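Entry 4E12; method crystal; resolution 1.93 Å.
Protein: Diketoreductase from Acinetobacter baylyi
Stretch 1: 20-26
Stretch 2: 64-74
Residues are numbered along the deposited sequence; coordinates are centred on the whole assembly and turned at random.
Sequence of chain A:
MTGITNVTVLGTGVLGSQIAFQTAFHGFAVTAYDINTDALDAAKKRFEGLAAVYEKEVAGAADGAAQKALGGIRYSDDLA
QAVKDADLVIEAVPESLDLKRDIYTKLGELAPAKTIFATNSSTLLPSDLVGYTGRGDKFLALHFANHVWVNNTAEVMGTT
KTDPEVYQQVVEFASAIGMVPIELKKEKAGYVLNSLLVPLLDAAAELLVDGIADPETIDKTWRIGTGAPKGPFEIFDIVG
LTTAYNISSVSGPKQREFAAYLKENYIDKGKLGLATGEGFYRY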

# COMPACT_ATOMS: atom_id res chain seq x y z
N ALA A 20 8.61 -26.03 9.94
CA ALA A 20 9.08 -27.40 10.04
C ALA A 20 8.48 -28.25 8.93
O ALA A 20 9.19 -29.03 8.28
N PHE A 21 7.18 -28.08 8.67
CA PHE A 21 6.51 -28.90 7.69
C PHE A 21 6.95 -28.57 6.28
O PHE A 21 7.23 -29.47 5.50
N GLN A 22 6.99 -27.29 5.94
CA GLN A 22 7.51 -26.84 4.65
C GLN A 22 8.91 -27.42 4.41
O GLN A 22 9.25 -27.87 3.32
N THR A 23 9.74 -27.40 5.45
CA THR A 23 11.12 -27.85 5.32
C THR A 23 11.18 -29.36 5.12
O THR A 23 11.92 -29.86 4.27
N ALA A 24 10.38 -30.09 5.89
CA ALA A 24 10.24 -31.53 5.73
C ALA A 24 9.69 -31.88 4.34
O ALA A 24 10.25 -32.73 3.64
N PHE A 25 8.62 -31.20 3.92
CA PHE A 25 7.99 -31.46 2.62
C PHE A 25 8.99 -31.36 1.45
O PHE A 25 8.83 -32.01 0.42
N HIS A 26 10.01 -30.53 1.62
CA HIS A 26 11.01 -30.32 0.57
C HIS A 26 12.28 -31.14 0.71
O HIS A 26 13.29 -30.81 0.09
N GLY A 64 -0.04 -38.91 -1.09
CA GLY A 64 0.85 -39.41 -0.06
C GLY A 64 2.16 -38.67 0.15
O GLY A 64 2.85 -38.94 1.13
N ALA A 65 2.52 -37.75 -0.74
CA ALA A 65 3.77 -37.03 -0.54
C ALA A 65 3.73 -36.24 0.78
O ALA A 65 4.72 -36.23 1.53
N ALA A 66 2.61 -35.59 1.08
CA ALA A 66 2.45 -34.85 2.33
C ALA A 66 2.64 -35.78 3.54
O ALA A 66 3.34 -35.42 4.49
N GLN A 67 2.00 -36.95 3.52
CA GLN A 67 2.17 -37.93 4.61
C GLN A 67 3.58 -38.49 4.72
O GLN A 67 4.06 -38.74 5.83
N LYS A 68 4.26 -38.70 3.60
CA LYS A 68 5.64 -39.15 3.70
C LYS A 68 6.44 -38.09 4.46
O LYS A 68 7.24 -38.41 5.35
N ALA A 69 6.22 -36.82 4.13
CA ALA A 69 6.94 -35.77 4.83
C ALA A 69 6.57 -35.82 6.32
O ALA A 69 7.44 -35.74 7.19
N LEU A 70 5.28 -35.95 6.59
CA LEU A 70 4.78 -36.01 7.96
C LEU A 70 5.46 -37.13 8.76
O LEU A 70 5.94 -36.93 9.88
N GLY A 71 5.48 -38.32 8.17
CA GLY A 71 6.02 -39.46 8.87
C GLY A 71 7.51 -39.41 9.09
O GLY A 71 8.03 -40.12 9.96
N GLY A 72 8.20 -38.58 8.31
CA GLY A 72 9.65 -38.48 8.44
C GLY A 72 10.15 -37.50 9.49
O GLY A 72 11.35 -37.47 9.78
N ILE A 73 9.26 -36.69 10.06
CA ILE A 73 9.62 -35.68 11.07
C ILE A 73 9.98 -36.32 12.42
O ILE A 73 9.25 -37.15 12.94
N ARG A 74 11.13 -35.92 12.97
CA ARG A 74 11.56 -36.43 14.27
C ARG A 74 11.14 -35.43 15.36
O ARG A 74 11.27 -34.22 15.17

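Residues 20-25, the end of a helix that begins earlier in the chain, pack against helix 65-72 at a crossing angle of 111°, with an 8.8 Å closest approach between the axes. Ala69 is the bump at the centre of this contact. Its CA-to-CB bond points toward the first helix, and its methyl settles against the backbone there, with CB 3.6 Å from Phe25 CA and 4.0 Å from Ala24 C. At this point the backbones come close, Phe25 CA lying 5.0 Å from Ala69 CA.

Two phenylalanines, both with chi1 in t, extend from the same helix toward different parts of the second stretch. In each the CA-to-CB bond points sideways to that stretch, but the ring end comes nearer to it. The Phe21 ring fills the hollow along Ala66, Leu70 and Ile73: CZ lies 3.6 Å from Ala66 O and 4.3 Å from Ala66 CB, CE1 is 4.2 Å from Leu70 CB, and CD1 is 4.2 Å from Ile73 CD1. The Phe25 ring instead meets Ala65 with its edge, Phe25 CE1 to Ala65 CB at 4.3 Å.

Beyond the second helix, Ile73 (chi1 m, chi2 t) points back toward the first, placing CG1 3.8 Å from Ala24 CB. No hydrogen bond crosses this apolar interface; His26, whose CA-to-CB bond points away, donates a hydrogen bond from ND1 to Gln22 O (3.0 Å) within its own stretch.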

# COMPACT_ATOMS: atom_id res chain seq x y z
CB ALA A 20 8.75 -27.97 11.41
CB PHE A 21 4.98 -28.84 7.79
CG PHE A 21 4.30 -29.95 7.04
CD1 PHE A 21 4.04 -31.17 7.66
CD2 PHE A 21 3.94 -29.79 5.70
CE1 PHE A 21 3.42 -32.22 6.96
CE2 PHE A 21 3.32 -30.83 4.99
CZ PHE A 21 3.06 -32.05 5.62
CB GLN A 22 7.56 -25.30 4.61
CG GLN A 22 7.98 -24.71 3.25
CD GLN A 22 6.95 -24.86 2.15
OE1 GLN A 22 5.85 -25.38 2.36
NE2 GLN A 22 7.29 -24.41 0.95
CB THR A 23 11.96 -27.37 6.52
OG1 THR A 23 12.05 -25.94 6.50
CG2 THR A 23 13.37 -27.94 6.47
CB ALA A 24 9.36 -32.11 6.83
CB PHE A 25 6.82 -30.50 2.39
CG PHE A 25 6.12 -30.67 1.07
CD1 PHE A 25 5.53 -31.89 0.73
CD2 PHE A 25 6.05 -29.62 0.16
CE1 PHE A 25 4.88 -32.05 -0.51
CE2 PHE A 25 5.41 -29.77 -1.06
CZ PHE A 25 4.83 -30.98 -1.40
CB HIS A 26 11.37 -28.85 0.43
CG HIS A 26 10.35 -28.04 -0.31
ND1 HIS A 26 9.25 -27.49 0.30
CD2 HIS A 26 10.27 -27.70 -1.62
CE1 HIS A 26 8.53 -26.84 -0.59
NE2 HIS A 26 9.13 -26.95 -1.77
CB ALA A 65 4.07 -36.12 -1.71
CB ALA A 66 1.10 -34.16 2.38
CB GLN A 67 1.14 -39.07 4.53
CG GLN A 67 -0.18 -38.79 5.26
CD GLN A 67 -0.94 -37.62 4.70
OE1 GLN A 67 -0.61 -37.08 3.64
NE2 GLN A 67 -1.97 -37.19 5.43
CB LYS A 68 6.23 -39.40 2.31
CG LYS A 68 7.62 -40.03 2.30
CD LYS A 68 8.08 -40.36 0.88
CE LYS A 68 9.44 -41.03 0.85
NZ LYS A 68 10.52 -40.16 1.41
CB ALA A 69 6.62 -34.41 4.24
CB LEU A 70 3.27 -36.26 7.92
CG LEU A 70 2.54 -36.64 9.20
CD1 LEU A 70 2.66 -35.50 10.21
CD2 LEU A 70 1.08 -36.93 8.88
CB ILE A 73 8.46 -34.67 11.29
CG1 ILE A 73 8.29 -33.80 10.04
CG2 ILE A 73 8.71 -33.84 12.54
CD1 ILE A 73 7.06 -32.95 10.03
CB ARG A 74 13.07 -36.64 14.26
CG ARG A 74 13.64 -37.31 15.51
CD ARG A 74 15.09 -37.75 15.33
NE ARG A 74 16.03 -36.64 15.20
CZ ARG A 74 16.72 -36.11 16.22
NH1 ARG A 74 16.56 -36.59 17.45
NH2 ARG A 74 17.56 -35.11 16.01